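Local coordinates for protein DyP-type peroxidase (Thermobifida cellulosilytica, PDB 4GS1) that probably uses a bound haem to reduce hydrogen peroxide and oxidise dyes and other donor substrates, as DyP-type peroxidases do, at residues D207-P212 and E279-P284; G267-L270 and P275-G278; G294-P299 and H303-N308. One frame throughout, in Å; residues are numbered along the deposited sequence.

Contact 1. Residues D207-P212 and E279-P284. With HEM (protoporphyrin IX containing Fe), chain F.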
loop_
_atom_site.group_PDB
_atom_site.type_symbol
_atom_site.label_atom_id
_atom_site.label_comp_id
_atom_site.label_asym_id
_atom_site.label_seq_id
_atom_site.Cartn_x
_atom_site.Cartn_y
_atom_site.Cartn_z
ATOM N N ASP B 207 1.021 -10.455 16.573
ATOM C CA ASP B 207 1.624 -11.460 15.704
ATOM C C ASP B 207 3.140 -11.292 15.746
ATOM O O ASP B 207 3.672 -10.311 15.220
ATOM C CB ASP B 207 1.066 -11.267 14.276
ATOM C CG ASP B 207 1.306 -12.461 13.364
ATOM O OD1 ASP B 207 2.274 -13.215 13.599
ATOM O OD2 ASP B 207 0.532 -12.633 12.384
ATOM N N GLY B 208 3.829 -12.227 16.405
ATOM C CA GLY B 208 5.279 -12.174 16.536
ATOM C C GLY B 208 5.820 -12.533 17.917
ATOM O O GLY B 208 7.033 -12.689 18.096
ATOM N N THR B 209 4.924 -12.656 18.893
ATOM C CA THR B 209 5.297 -12.851 20.304
ATOM C C THR B 209 6.335 -13.944 20.545
ATOM O O THR B 209 7.321 -13.740 21.263
ATOM C CB THR B 209 4.029 -13.159 21.133
ATOM O OG1 THR B 209 3.106 -12.069 20.969
ATOM C CG2 THR B 209 4.359 -13.360 22.620
ATOM N N ALA B 210 6.123 -15.104 19.934
ATOM C CA ALA B 210 6.963 -16.267 20.208
ATOM C C ALA B 210 8.300 -16.272 19.480
ATOM O O ALA B 210 9.089 -17.201 19.660
ATOM C CB ALA B 210 6.188 -17.552 19.919
ATOM N N ASN B 211 8.564 -15.254 18.663
ATOM C CA ASN B 211 9.875 -15.138 18.024
ATOM C C ASN B 211 10.949 -15.050 19.095
ATOM O O ASN B 211 10.728 -14.449 20.147
ATOM C CB ASN B 211 9.960 -13.869 17.173
ATOM C CG ASN B 211 9.350 -14.032 15.795
ATOM O OD1 ASN B 211 9.250 -15.140 15.265
ATOM N ND2 ASN B 211 8.922 -12.915 15.209
ATOM N N PRO B 212 12.116 -15.650 18.837
ATOM C CA PRO B 212 13.225 -15.473 19.778
ATOM C C PRO B 212 13.617 -14.002 19.881
ATOM O O PRO B 212 13.539 -13.273 18.889
ATOM C CB PRO B 212 14.365 -16.307 19.165
ATOM C CG PRO B 212 13.941 -16.624 17.758
ATOM C CD PRO B 212 12.431 -16.602 17.755
ATOM N N GLU B 279 -2.033 -14.339 31.722
ATOM C CA GLU B 279 -2.486 -12.951 31.888
ATOM C C GLU B 279 -1.703 -11.878 31.114
ATOM O O GLU B 279 -2.243 -10.808 30.852
ATOM C CB GLU B 279 -2.635 -12.574 33.370
ATOM C CG GLU B 279 -1.408 -12.772 34.223
ATOM C CD GLU B 279 -1.738 -12.756 35.713
ATOM O OE1 GLU B 279 -2.921 -12.964 36.065
ATOM O OE2 GLU B 279 -0.816 -12.540 36.529
ATOM N N LYS B 280 -0.451 -12.160 30.752
ATOM C CA LYS B 280 0.352 -11.239 29.933
ATOM C C LYS B 280 0.770 -11.876 28.617
ATOM O O LYS B 280 0.883 -13.097 28.525
ATOM C CB LYS B 280 1.651 -10.862 30.645
ATOM C CG LYS B 280 1.540 -10.076 31.927
ATOM C CD LYS B 280 2.959 -9.696 32.341
ATOM C CE LYS B 280 3.091 -9.433 33.826
ATOM N NZ LYS B 280 4.521 -9.530 34.249
ATOM N N GLU B 281 1.034 -11.033 27.620
ATOM C CA GLU B 281 1.534 -11.471 26.314
ATOM C C GLU B 281 2.737 -12.402 26.423
ATOM O O GLU B 281 2.843 -13.391 25.696
ATOM C CB GLU B 281 1.916 -10.253 25.456
ATOM C CG GLU B 281 2.423 -10.650 24.077
ATOM C CD GLU B 281 3.094 -9.531 23.312
ATOM O OE1 GLU B 281 3.037 -8.359 23.749
ATOM O OE2 GLU B 281 3.684 -9.840 22.254
ATOM N N THR B 282 3.640 -12.088 27.343
ATOM C CA THR B 282 4.889 -12.828 27.475
ATOM C C THR B 282 4.814 -14.089 28.350
ATOM O O THR B 282 5.827 -14.779 28.508
ATOM C CB THR B 282 6.012 -11.905 28.003
ATOM O OG1 THR B 282 5.603 -11.338 29.251
ATOM C CG2 THR B 282 6.284 -10.779 27.007
ATOM N N ASP B 283 3.647 -14.398 28.916
ATOM C CA ASP B 283 3.514 -15.602 29.760
ATOM C C ASP B 283 3.702 -16.834 28.883
ATOM O O ASP B 283 3.353 -16.810 27.707
ATOM C CB ASP B 283 2.134 -15.672 30.432
ATOM C CG ASP B 283 1.976 -14.682 31.577
ATOM O OD1 ASP B 283 2.996 -14.137 32.049
ATOM O OD2 ASP B 283 0.824 -14.459 32.014
ATOM N N PRO B 284 4.242 -17.922 29.448
ATOM C CA PRO B 284 4.434 -19.121 28.626
ATOM C C PRO B 284 3.107 -19.719 28.188
ATOM O O PRO B 284 2.115 -19.649 28.928
ATOM C CB PRO B 284 5.150 -20.093 29.582
ATOM C CG PRO B 284 4.752 -19.623 30.959
ATOM C CD PRO B 284 4.701 -18.123 30.834
HETATM C CHA HEM F . 2.046 -18.068 16.340
HETATM C CHB HEM F . -1.150 -15.928 13.397
HETATM C CHC HEM F . 0.370 -18.659 9.678
HETATM C CHD HEM F . 3.863 -20.515 12.502
HETATM C C1A HEM F . 1.038 -17.279 15.859
HETATM C C2A HEM F . 0.262 -16.363 16.659
HETATM C C3A HEM F . -0.622 -15.775 15.841
HETATM C C4A HEM F . -0.423 -16.293 14.511
HETATM C CMA HEM F . -1.679 -14.710 16.225
HETATM C CAA HEM F . 0.453 -16.141 18.184
HETATM C CBA HEM F . 1.402 -14.969 18.487
HETATM C CGA HEM F . 2.833 -15.279 18.142
HETATM O O1A HEM F . 3.497 -16.031 18.918
HETATM O O2A HEM F . 3.325 -14.762 17.106
HETATM C C1B HEM F . -1.029 -16.493 12.148
HETATM C C2B HEM F . -1.872 -16.189 11.013
HETATM C C3B HEM F . -1.468 -16.948 9.982
HETATM C C4B HEM F . -0.343 -17.748 10.429
HETATM C CMB HEM F . -3.041 -15.177 11.079
HETATM C CAB HEM F . -2.015 -17.004 8.532
HETATM C CBB HEM F . -2.687 -15.983 7.963
HETATM C C1C HEM F . 1.449 -19.402 10.124
HETATM C C2C HEM F . 2.217 -20.363 9.343
HETATM C C3C HEM F . 3.195 -20.863 10.126
HETATM C C4C HEM F . 3.049 -20.252 11.426
HETATM C CMC HEM F . 1.949 -20.675 7.855
HETATM C CAC HEM F . 4.301 -21.915 9.833
HETATM C CBC HEM F . 4.253 -22.824 8.856
HETATM C C1D HEM F . 3.700 -20.012 13.766
HETATM C C2D HEM F . 4.586 -20.291 14.870
HETATM C C3D HEM F . 4.014 -19.546 16.059
HETATM C C4D HEM F . 2.846 -18.861 15.563
HETATM C CMD HEM F . 5.851 -21.181 14.875
HETATM C CAD HEM F . 4.592 -19.521 17.483
HETATM C CBD HEM F . 4.168 -20.784 18.235
HETATM C CGD HEM F . 4.794 -20.738 19.613
HETATM O O1D HEM F . 4.115 -20.271 20.569
HETATM O O2D HEM F . 5.980 -21.137 19.755
HETATM N NA HEM F . 0.608 -17.224 14.544
HETATM N NB HEM F . -0.106 -17.453 11.762
HETATM N NC HEM F . 1.974 -19.369 11.407
HETATM N ND HEM F . 2.685 -19.158 14.208
HETATM FE FE HEM F . 1.235 -18.385 13.014
#
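Thr209 and Glu281 alone carry this contact, a single side-chain pair between two loops whose nearest CA atoms, those of Thr209 and Thr282, are 7.2 Å apart. The link is a probable hydrogen bond from Thr209 OG1 to Glu281 OE2 at an apparent 2.6 Å; the modelled place of OE2 is doubtful, and the bond with it. Glu281 reaches the threonine because CG lies anti to its backbone N (chi1 -179°) and the chain beyond stays extended. The threonine methyl packs on Glu281, with Thr209 CG2 3.6 Å from Glu281 CG and 3.4 Å from Glu281 O.

Both loops are shaped by type I turns, Gly208 to Asn211 and Lys280 to Asp283. Asp283 OD2, at the end of its turn, accepts from Glu279 N just before the turn, nearly along the C-O axis, and from Lys280 N within it, from above the carboxylate plane. In the turn from Gly208 to Asn211, backbone amides grip one haem propionate. Gly208 N donates to HEM O2A at 2.7 Å and Ala210 N to HEM O1A at 3.0 Å, so each carboxylate oxygen has its own donor, while Arg319 also binds the haem.

Asp207 sits on the haem face opposite His303, its OD2 3.8 Å from HEM CHB and hydrogen-bonded to Asn201. Asp207 and Gly208 end the GXXDG signature of DyP-type peroxidases, placed on the distal side of the haem pocket.

Contact 2. Residues G267-L270 and P275-G278. With HEM (protoporphyrin IX containing Fe), chain F.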
loop_
_atom_site.group_PDB
_atom_site.type_symbol
_atom_site.label_atom_id
_atom_site.label_comp_id
_atom_site.label_asym_id
_atom_site.label_seq_id
_atom_site.Cartn_x
_atom_site.Cartn_y
_atom_site.Cartn_z
ATOM N N GLY B 267 -5.527 -19.616 20.298
ATOM C CA GLY B 267 -5.042 -20.065 21.598
ATOM C C GLY B 267 -4.531 -18.923 22.463
ATOM O O GLY B 267 -3.915 -19.167 23.496
ATOM N N ARG B 268 -4.778 -17.678 22.047
ATOM C CA ARG B 268 -4.380 -16.501 22.826
ATOM C C ARG B 268 -5.491 -15.467 22.829
ATOM O O ARG B 268 -6.302 -15.432 21.911
ATOM C CB ARG B 268 -3.117 -15.865 22.232
ATOM C CG ARG B 268 -1.821 -16.648 22.470
ATOM C CD ARG B 268 -0.668 -15.937 21.764
ATOM N NE ARG B 268 0.655 -16.542 21.976
ATOM C CZ ARG B 268 1.486 -16.209 22.959
ATOM N NH1 ARG B 268 1.123 -15.301 23.863
ATOM N NH2 ARG B 268 2.682 -16.782 23.045
ATOM N N HIS B 269 -5.519 -14.637 23.873
ATOM C CA HIS B 269 -6.456 -13.516 23.977
ATOM C C HIS B 269 -6.193 -12.450 22.922
ATOM O O HIS B 269 -5.040 -12.142 22.615
ATOM C CB HIS B 269 -6.326 -12.864 25.357
ATOM C CG HIS B 269 -6.799 -13.730 26.479
ATOM N ND1 HIS B 269 -8.118 -13.783 26.869
ATOM C CD2 HIS B 269 -6.128 -14.580 27.296
ATOM C CE1 HIS B 269 -8.243 -14.627 27.882
ATOM N NE2 HIS B 269 -7.050 -15.120 28.161
ATOM N N LEU B 270 -7.261 -11.857 22.386
ATOM C CA LEU B 270 -7.122 -10.826 21.363
ATOM C C LEU B 270 -6.653 -9.497 21.953
ATOM O O LEU B 270 -5.792 -8.827 21.374
ATOM C CB LEU B 270 -8.440 -10.637 20.596
ATOM C CG LEU B 270 -8.624 -11.406 19.283
ATOM C CD1 LEU B 270 -10.055 -11.268 18.768
ATOM C CD2 LEU B 270 -7.632 -10.925 18.222
ATOM N N PRO B 275 -1.542 -15.991 26.469
ATOM C CA PRO B 275 -2.070 -17.328 26.172
ATOM C C PRO B 275 -3.388 -17.515 26.924
ATOM O O PRO B 275 -3.557 -16.914 27.993
ATOM C CB PRO B 275 -1.011 -18.272 26.767
ATOM C CG PRO B 275 0.231 -17.435 26.909
ATOM C CD PRO B 275 -0.249 -16.035 27.177
ATOM N N LEU B 276 -4.315 -18.303 26.384
ATOM C CA LEU B 276 -5.489 -18.665 27.172
ATOM C C LEU B 276 -4.994 -19.410 28.412
ATOM O O LEU B 276 -4.215 -20.375 28.306
ATOM C CB LEU B 276 -6.468 -19.526 26.365
ATOM C CG LEU B 276 -7.038 -18.866 25.108
ATOM C CD1 LEU B 276 -8.008 -19.804 24.382
ATOM C CD2 LEU B 276 -7.724 -17.557 25.456
ATOM N N GLY B 277 -5.418 -18.943 29.583
ATOM C CA GLY B 277 -4.935 -19.481 30.845
ATOM C C GLY B 277 -3.919 -18.560 31.503
ATOM O O GLY B 277 -3.633 -18.684 32.699
ATOM N N GLY B 278 -3.374 -17.629 30.727
ATOM C CA GLY B 278 -2.373 -16.705 31.242
ATOM C C GLY B 278 -2.906 -15.292 31.395
ATOM O O GLY B 278 -4.103 -15.058 31.207
HETATM C CHA HEM F . 2.046 -18.068 16.340
HETATM C CHB HEM F . -1.150 -15.928 13.397
HETATM C CHC HEM F . 0.370 -18.659 9.678
HETATM C CHD HEM F . 3.863 -20.515 12.502
HETATM C C1A HEM F . 1.038 -17.279 15.859
HETATM C C2A HEM F . 0.262 -16.363 16.659
HETATM C C3A HEM F . -0.622 -15.775 15.841
HETATM C C4A HEM F . -0.423 -16.293 14.511
HETATM C CMA HEM F . -1.679 -14.710 16.225
HETATM C CAA HEM F . 0.453 -16.141 18.184
HETATM C CBA HEM F . 1.402 -14.969 18.487
HETATM C CGA HEM F . 2.833 -15.279 18.142
HETATM O O1A HEM F . 3.497 -16.031 18.918
HETATM O O2A HEM F . 3.325 -14.762 17.106
HETATM C C1B HEM F . -1.029 -16.493 12.148
HETATM C C2B HEM F . -1.872 -16.189 11.013
HETATM C C3B HEM F . -1.468 -16.948 9.982
HETATM C C4B HEM F . -0.343 -17.748 10.429
HETATM C CMB HEM F . -3.041 -15.177 11.079
HETATM C CAB HEM F . -2.015 -17.004 8.532
HETATM C CBB HEM F . -2.687 -15.983 7.963
HETATM C C1C HEM F . 1.449 -19.402 10.124
HETATM C C2C HEM F . 2.217 -20.363 9.343
HETATM C C3C HEM F . 3.195 -20.863 10.126
HETATM C C4C HEM F . 3.049 -20.252 11.426
HETATM C CMC HEM F . 1.949 -20.675 7.855
HETATM C CAC HEM F . 4.301 -21.915 9.833
HETATM C CBC HEM F . 4.253 -22.824 8.856
HETATM C C1D HEM F . 3.700 -20.012 13.766
HETATM C C2D HEM F . 4.586 -20.291 14.870
HETATM C C3D HEM F . 4.014 -19.546 16.059
HETATM C C4D HEM F . 2.846 -18.861 15.563
HETATM C CMD HEM F . 5.851 -21.181 14.875
HETATM C CAD HEM F . 4.592 -19.521 17.483
HETATM C CBD HEM F . 4.168 -20.784 18.235
HETATM C CGD HEM F . 4.794 -20.738 19.613
HETATM O O1D HEM F . 4.115 -20.271 20.569
HETATM O O2D HEM F . 5.980 -21.137 19.755
HETATM N NA HEM F . 0.608 -17.224 14.544
HETATM N NB HEM F . -0.106 -17.453 11.762
HETATM N NC HEM F . 1.974 -19.369 11.407
HETATM N ND HEM F . 2.685 -19.158 14.208
HETATM FE FE HEM F . 1.235 -18.385 13.014
HETATM O O HOH W 1 -6.456 -16.420 30.539
#
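The His269 ring carries Leu276 on one face: CD2 stands 3.7 Å from the ring centroid and only 10° off the normal, a CH-pi contact over the centre. Pro275 O lies at the ring edge, 3.5 Å from His269 CD2. A water in the ring plane lies 2.8 Å from His269 NE2; it accepts from Gly277 N and donates to Gly278 O, so it joins the imidazole to both glycines of the turn. With chi1 at -68°, the ring swings beside its own backbone N and reaches the leucine.

The backbones meet in a single beta bridge between Arg268 and Pro275, just past helix 259-266. Gly267, with phi 105°, leaves the helical conformation, and its O accepts from Leu276 N at 3.0 Å in a nearly straight bond. Pro275 to Gly278 then forms a type II turn, closed by Gly278 N to Pro275 O.

Arg268 runs beside Pro275, pointing the same way; its chain is extended as far as NE, and a turn about the CD-NE bond sets NH1 3.7 Å from Pro275 CD. That nitrogen is hydrogen-bonded to Gly273 O and Glu281 O, while Arg268 CD packs on the haem propionate arm, 3.8 Å from HEM CAA.

Contact 3. Residues G294-P299 and H303-N308; sequences GRLVIP and HVRLAN. With HEM (protoporphyrin IX containing Fe), chain F.
Leu296 is the first residue of 294-299 to meet Arg305, which reaches out from the short proximal helix 303-307 of the haem pocket, the helix that carries the iron-binding histidine of DyP-type peroxidases, whose domains are ferredoxin-like. The two side chains cross at about a right angle, and Leu296 CD1 lies over one face of the guanidinium, offset toward its rim and 3.7 Å from Arg305 NH1.

Two residues on, Ile298 contributes its backbone as well as its side chain. Its carbonyl O receives Arg305 NH1 at 2.8 Å, with an N-H...O angle of 155° and the oxygen near the guanidinium plane; a weak second bond comes from Arg305 NE. Ile298 CB, next to the peptide, also lies 3.9 Å from Arg305 NH1.

Pro299 follows with a second acceptor: its O takes Arg305 NE at 3.0 Å, again close to the guanidinium plane, but NE stands well above the plane of that carbonyl. The arginine gets there because CG is anti to its backbone N (chi1 175°) while the chain bends at chi3. The bonds to Ile298 O and Pro299 O, both near the guanidinium plane, probably restrain its rotation. Arg305 NH1 also reaches Leu287 O, so one guanidinium ties backbone carbonyls of three residues to the helix.

Other side chains of the helix meet the haem. Val304 CG1 packs against a propionate arm, 3.7 Å from HEM CAA, and Ala307 CB lies 3.6 Å from HEM C2D. His303 is held by a hydrogen bond from ND1 to Asp363 OD2, and its NE2 binds the haem iron at 2.2 Å.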
loop_
_atom_site.group_PDB
_atom_site.type_symbol
_atom_site.label_atom_id
_atom_site.label_comp_id
_atom_site.label_asym_id
_atom_site.label_seq_id
_atom_site.Cartn_x
_atom_site.Cartn_y
_atom_site.Cartn_z
ATOM N N GLY B 294 -11.968 -31.220 32.934
ATOM C CA GLY B 294 -11.007 -31.998 32.169
ATOM C C GLY B 294 -10.668 -31.454 30.783
ATOM O O GLY B 294 -9.681 -31.876 30.171
ATOM N N ARG B 295 -11.481 -30.527 30.282
ATOM C CA ARG B 295 -11.247 -29.957 28.951
ATOM C C ARG B 295 -9.951 -29.169 28.899
ATOM O O ARG B 295 -9.628 -28.448 29.842
ATOM C CB ARG B 295 -12.388 -29.015 28.565
ATOM C CG ARG B 295 -13.616 -29.704 27.997
ATOM C CD ARG B 295 -14.673 -28.669 27.644
ATOM N NE ARG B 295 -15.294 -28.104 28.842
ATOM C CZ ARG B 295 -16.221 -27.152 28.816
ATOM N NH1 ARG B 295 -16.620 -26.650 27.654
ATOM N NH2 ARG B 295 -16.744 -26.701 29.948
ATOM N N LEU B 296 -9.223 -29.270 27.788
ATOM C CA LEU B 296 -8.035 -28.435 27.598
ATOM C C LEU B 296 -8.446 -26.974 27.463
ATOM O O LEU B 296 -9.411 -26.657 26.761
ATOM C CB LEU B 296 -7.255 -28.864 26.351
ATOM C CG LEU B 296 -6.543 -30.213 26.428
ATOM C CD1 LEU B 296 -6.044 -30.630 25.057
ATOM C CD2 LEU B 296 -5.392 -30.137 27.416
ATOM N N VAL B 297 -7.710 -26.089 28.133
ATOM C CA VAL B 297 -7.961 -24.647 28.056
ATOM C C VAL B 297 -7.663 -24.106 26.654
ATOM O O VAL B 297 -8.436 -23.316 26.095
ATOM C CB VAL B 297 -7.148 -23.888 29.131
ATOM C CG1 VAL B 297 -7.212 -22.379 28.914
ATOM C CG2 VAL B 297 -7.658 -24.256 30.531
ATOM N N ILE B 298 -6.538 -24.531 26.092
ATOM C CA ILE B 298 -6.210 -24.211 24.701
ATOM C C ILE B 298 -6.627 -25.427 23.870
ATOM O O ILE B 298 -6.149 -26.528 24.106
ATOM C CB ILE B 298 -4.699 -23.919 24.564
ATOM C CG1 ILE B 298 -4.366 -22.613 25.292
ATOM C CG2 ILE B 298 -4.286 -23.829 23.100
ATOM C CD1 ILE B 298 -2.882 -22.341 25.432
ATOM N N PRO B 299 -7.553 -25.243 22.915
ATOM C CA PRO B 299 -8.127 -26.387 22.190
ATOM C C PRO B 299 -7.105 -27.255 21.461
ATOM O O PRO B 299 -6.003 -26.789 21.142
ATOM C CB PRO B 299 -9.041 -25.712 21.161
ATOM C CG PRO B 299 -9.477 -24.451 21.844
ATOM C CD PRO B 299 -8.248 -23.981 22.594
ATOM N N HIS B 303 -4.100 -22.940 16.811
ATOM C CA HIS B 303 -2.900 -22.622 16.043
ATOM C C HIS B 303 -1.612 -22.704 16.868
ATOM O O HIS B 303 -0.653 -23.366 16.454
ATOM C CB HIS B 303 -3.046 -21.235 15.407
ATOM C CG HIS B 303 -1.922 -20.863 14.494
ATOM N ND1 HIS B 303 -1.737 -21.456 13.262
ATOM C CD2 HIS B 303 -0.940 -19.941 14.627
ATOM C CE1 HIS B 303 -0.684 -20.914 12.673
ATOM N NE2 HIS B 303 -0.184 -20.000 13.479
ATOM N N VAL B 304 -1.568 -22.049 18.029
ATOM C CA VAL B 304 -0.310 -22.040 18.779
ATOM C C VAL B 304 0.015 -23.388 19.404
ATOM O O VAL B 304 1.182 -23.654 19.687
ATOM C CB VAL B 304 -0.202 -20.913 19.837
ATOM C CG1 VAL B 304 -0.504 -19.552 19.196
ATOM C CG2 VAL B 304 -1.129 -21.180 21.028
ATOM N N ARG B 305 -0.989 -24.236 19.611
ATOM C CA ARG B 305 -0.721 -25.595 20.086
ATOM C C ARG B 305 0.006 -26.389 19.008
ATOM O O ARG B 305 1.002 -27.076 19.286
ATOM C CB ARG B 305 -2.016 -26.314 20.502
ATOM C CG ARG B 305 -1.786 -27.774 20.898
ATOM C CD ARG B 305 -3.074 -28.473 21.317
ATOM N NE ARG B 305 -3.622 -27.938 22.564
ATOM C CZ ARG B 305 -3.169 -28.242 23.778
ATOM N NH1 ARG B 305 -3.743 -27.705 24.846
ATOM N NH2 ARG B 305 -2.152 -29.090 23.924
ATOM N N LEU B 306 -0.478 -26.296 17.773
ATOM C CA LEU B 306 0.098 -27.112 16.715
ATOM C C LEU B 306 1.417 -26.557 16.203
ATOM O O LEU B 306 2.251 -27.313 15.707
ATOM C CB LEU B 306 -0.902 -27.290 15.569
ATOM C CG LEU B 306 -2.217 -27.973 15.929
ATOM C CD1 LEU B 306 -3.087 -28.048 14.683
ATOM C CD2 LEU B 306 -1.970 -29.364 16.491
ATOM N N ALA B 307 1.616 -25.244 16.331
ATOM C CA ALA B 307 2.852 -24.619 15.853
ATOM C C ALA B 307 4.004 -24.606 16.865
ATOM O O ALA B 307 5.130 -24.286 16.504
ATOM C CB ALA B 307 2.572 -23.196 15.360
ATOM N N ASN B 308 3.725 -24.945 18.121
ATOM C CA ASN B 308 4.747 -24.907 19.178
ATOM C C ASN B 308 5.932 -25.799 18.825
ATOM O O ASN B 308 5.727 -26.903 18.331
ATOM C CB ASN B 308 4.128 -25.413 20.481
ATOM C CG ASN B 308 4.982 -25.114 21.686
ATOM O OD1 ASN B 308 6.008 -25.765 21.920
ATOM N ND2 ASN B 308 4.567 -24.127 22.471
HETATM C CHA HEM F . 2.046 -18.068 16.340
HETATM C CHB HEM F . -1.150 -15.928 13.397
HETATM C CHC HEM F . 0.370 -18.659 9.678
HETATM C CHD HEM F . 3.863 -20.515 12.502
HETATM C C1A HEM F . 1.038 -17.279 15.859
HETATM C C2A HEM F . 0.262 -16.363 16.659
HETATM C C3A HEM F . -0.622 -15.775 15.841
HETATM C C4A HEM F . -0.423 -16.293 14.511
HETATM C CMA HEM F . -1.679 -14.710 16.225
HETATM C CAA HEM F . 0.453 -16.141 18.184
HETATM C CBA HEM F . 1.402 -14.969 18.487
HETATM C CGA HEM F . 2.833 -15.279 18.142
HETATM O O1A HEM F . 3.497 -16.031 18.918
HETATM O O2A HEM F . 3.325 -14.762 17.106
HETATM C C1B HEM F . -1.029 -16.493 12.148
HETATM C C2B HEM F . -1.872 -16.189 11.013
HETATM C C3B HEM F . -1.468 -16.948 9.982
HETATM C C4B HEM F . -0.343 -17.748 10.429
HETATM C CMB HEM F . -3.041 -15.177 11.079
HETATM C CAB HEM F . -2.015 -17.004 8.532
HETATM C CBB HEM F . -2.687 -15.983 7.963
HETATM C C1C HEM F . 1.449 -19.402 10.124
HETATM C C2C HEM F . 2.217 -20.363 9.343
HETATM C C3C HEM F . 3.195 -20.863 10.126
HETATM C C4C HEM F . 3.049 -20.252 11.426
HETATM C CMC HEM F . 1.949 -20.675 7.855
HETATM C CAC HEM F . 4.301 -21.915 9.833
HETATM C CBC HEM F . 4.253 -22.824 8.856
HETATM C C1D HEM F . 3.700 -20.012 13.766
HETATM C C2D HEM F . 4.586 -20.291 14.870
HETATM C C3D HEM F . 4.014 -19.546 16.059
HETATM C C4D HEM F . 2.846 -18.861 15.563
HETATM C CMD HEM F . 5.851 -21.181 14.875
HETATM C CAD HEM F . 4.592 -19.521 17.483
HETATM C CBD HEM F . 4.168 -20.784 18.235
HETATM C CGD HEM F . 4.794 -20.738 19.613
HETATM O O1D HEM F . 4.115 -20.271 20.569
HETATM O O2D HEM F . 5.980 -21.137 19.755
HETATM N NA HEM F . 0.608 -17.224 14.544
HETATM N NB HEM F . -0.106 -17.453 11.762
HETATM N NC HEM F . 1.974 -19.369 11.407
HETATM N ND HEM F . 2.685 -19.158 14.208
HETATM FE FE HEM F . 1.235 -18.385 13.014
#

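From the N terminus, the chain enters contact 1 at 207-212, in the loop before helix 217-223, and closes that contact only at 279-284, after strand 240-249 and helices 251-256 and 259-266. Contact 2 sits within this long excursion as a tight loop with four residues between its segments. Contact 3 follows in series, closing a three-residue gap before helix 303-307. Arg268 NH1 reaches Glu281 O, coupling contacts 1 and 2, while Ile298 CD1 and Val297 CG1 pack on Leu276 O, joining contacts 2 and 3. Contacts 1 and 3 do not touch, their nearest atoms being about 7 Å apart, but both border the haem, from its two faces.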